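Local coordinates for DNAation factor-related protein 4 (Drosophila melanogaster, PDB 5XPC) that probably acts as an apoptotic DNA endonuclease, the chain here being its CIDE domain, a module that forms higher-order assemblies for DNA fragmentation, at residues L30-L33 with I34-K38. Residues are numbered along the deposited sequence; the frame is centred on the assembly and turned at random.
Sequences LEML and IAKAK
K36 lays its aliphatic chain alongside M32, one helical turn earlier, both side chains pointing the same way. Its CE comes 3.9 Å from CG of M32, and its extended run beyond CG carries NZ past SD at 4.0 Å. CG of K36 lies beside its own backbone N (chi1 -67°), which brings it within 3.3 Å of O of M32. The ammonium group donates to O of G26 and forms a salt bridge with D59 of a second subunit, consistent with the charged interfaces through which CIDE domains assemble. Along another line of the helix, CD1 of L30 comes at a slant to the end of I34, 3.8 Å from CD1 of I34; both residues also touch L48 of strand 47-50. The two pairs belong to helix 30-40, which packs against the mixed sheet of this ubiquitin-like fold. L33 is buried between helix and sheet, against Y12, V14, I25 and L48, and CB of A37 sits 3.3 Å from O of L33. Backbone N-H groups bond to the carbonyl four residues earlier: N of I34 reaches O of L30 at 2.9 Å, and N of K36 meets O of M32 equally closely, with an N-H...O angle of 165°.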
ATOM      1  N   LEU B  30      14.695  12.371 -14.564  1.00 28.19           N
ATOM      2  CA  LEU B  30      14.467  13.426 -13.586  1.00 25.73           C
ATOM      3  C   LEU B  30      15.296  14.663 -13.920  1.00 28.67           C
ATOM      4  O   LEU B  30      14.808  15.796 -13.809  1.00 26.82           O
ATOM      5  CB  LEU B  30      14.790  12.915 -12.183  1.00 24.86           C
ATOM      6  CG  LEU B  30      14.677  13.917 -11.036  1.00 30.35           C
ATOM      7  CD1 LEU B  30      13.261  14.475 -10.952  1.00 26.11           C
ATOM      8  CD2 LEU B  30      15.086  13.250  -9.714  1.00 27.73           C
ATOM      9  N   GLU B  31      16.549  14.461 -14.339  1.00 27.86           N
ATOM     10  CA  GLU B  31      17.394  15.582 -14.744  1.00 34.58           C
ATOM     11  C   GLU B  31      16.724  16.416 -15.831  1.00 30.25           C
ATOM     12  O   GLU B  31      16.673  17.652 -15.746  1.00 27.45           O
ATOM     13  CB  GLU B  31      18.749  15.064 -15.225  1.00 41.57           C
ATOM     14  CG  GLU B  31      19.628  16.129 -15.848  1.00 61.87           C
ATOM     15  CD  GLU B  31      21.004  15.607 -16.216  1.00 78.85           C
ATOM     16  OE1 GLU B  31      21.145  14.382 -16.423  1.00 82.87           O
ATOM     17  OE2 GLU B  31      21.946  16.426 -16.291  1.00 84.95           O
ATOM     18  N   MET B  32      16.196  15.751 -16.862  1.00 27.80           N
ATOM     19  CA  MET B  32      15.509  16.465 -17.936  1.00 25.57           C
ATOM     20  C   MET B  32      14.240  17.152 -17.434  1.00 26.83           C
ATOM     21  O   MET B  32      13.942  18.289 -17.828  1.00 28.55           O
ATOM     22  CB  MET B  32      15.172  15.505 -19.079  1.00 24.22           C
ATOM     23  CG  MET B  32      14.317  16.155 -20.173  1.00 28.51           C
ATOM     24  SD  MET B  32      13.911  15.092 -21.576  1.00 31.83           S
ATOM     25  CE  MET B  32      15.531  14.802 -22.296  1.00 35.31           C
ATOM     26  N   LEU B  33      13.463  16.476 -16.581  1.00 25.39           N
ATOM     27  CA  LEU B  33      12.207  17.065 -16.126  1.00 26.02           C
ATOM     28  C   LEU B  33      12.465  18.321 -15.312  1.00 25.73           C
ATOM     29  O   LEU B  33      11.759  19.326 -15.464  1.00 26.16           O
ATOM     30  CB  LEU B  33      11.400  16.061 -15.305  1.00 24.64           C
ATOM     31  CG  LEU B  33      10.020  16.527 -14.823  1.00 24.18           C
ATOM     32  CD1 LEU B  33       9.202  17.124 -15.982  1.00 23.00           C
ATOM     33  CD2 LEU B  33       9.248  15.353 -14.194  1.00 25.01           C
ATOM     34  N   ILE B  34      13.491  18.288 -14.455  1.00 24.26           N
ATOM     35  CA  ILE B  34      13.825  19.462 -13.660  1.00 25.07           C
ATOM     36  C   ILE B  34      14.325  20.594 -14.553  1.00 25.21           C
ATOM     37  O   ILE B  34      13.973  21.761 -14.348  1.00 26.64           O
ATOM     38  CB  ILE B  34      14.850  19.089 -12.573  1.00 28.06           C
ATOM     39  CG1 ILE B  34      14.177  18.215 -11.512  1.00 30.02           C
ATOM     40  CG2 ILE B  34      15.468  20.350 -11.956  1.00 26.39           C
ATOM     41  CD1 ILE B  34      15.074  17.821 -10.388  1.00 33.62           C
ATOM     42  N   ALA B  35      15.145  20.277 -15.555  1.00 24.85           N
ATOM     43  CA  ALA B  35      15.655  21.323 -16.437  1.00 29.17           C
ATOM     44  C   ALA B  35      14.523  21.994 -17.210  1.00 30.61           C
ATOM     45  O   ALA B  35      14.487  23.226 -17.335  1.00 29.12           O
ATOM     46  CB  ALA B  35      16.695  20.743 -17.394  1.00 26.68           C
ATOM     47  N   LYS B  36      13.578  21.201 -17.720  1.00 26.63           N
ATOM     48  CA  LYS B  36      12.454  21.773 -18.454  1.00 31.59           C
ATOM     49  C   LYS B  36      11.530  22.558 -17.529  1.00 27.09           C
ATOM     50  O   LYS B  36      10.972  23.587 -17.927  1.00 27.74           O
ATOM     51  CB  LYS B  36      11.691  20.666 -19.178  1.00 28.89           C
ATOM     52  CG  LYS B  36      12.480  20.006 -20.302  1.00 26.41           C
ATOM     53  CD  LYS B  36      11.583  19.057 -21.120  1.00 25.31           C
ATOM     54  CE  LYS B  36      12.275  18.621 -22.400  1.00 30.55           C
ATOM     55  NZ  LYS B  36      11.424  17.710 -23.239  1.00 32.40           N
ATOM     56  N   ALA B  37      11.360  22.090 -16.288  1.00 25.46           N
ATOM     57  CA  ALA B  37      10.576  22.835 -15.307  1.00 28.57           C
ATOM     58  C   ALA B  37      11.241  24.159 -14.958  1.00 27.39           C
ATOM     59  O   ALA B  37      10.569  25.187 -14.813  1.00 29.75           O
ATOM     60  CB  ALA B  37      10.384  22.001 -14.045  1.00 26.05           C
ATOM     61  N   LYS B  38      12.566  24.152 -14.827  1.00 23.58           N
ATOM     62  CA  LYS B  38      13.273  25.370 -14.461  1.00 26.68           C
ATOM     63  C   LYS B  38      13.185  26.409 -15.570  1.00 26.66           C
ATOM     64  O   LYS B  38      13.220  27.619 -15.294  1.00 28.52           O
ATOM     65  CB  LYS B  38      14.727  25.037 -14.135  1.00 25.37           C
ATOM     66  CG  LYS B  38      15.535  26.213 -13.649  1.00 33.02           C
ATOM     67  CD  LYS B  38      17.015  25.916 -13.702  1.00 40.39           C
ATOM     68  CE  LYS B  38      17.817  27.035 -13.061  1.00 48.55           C
ATOM     69  NZ  LYS B  38      19.233  26.625 -12.953  1.00 52.49           N
TER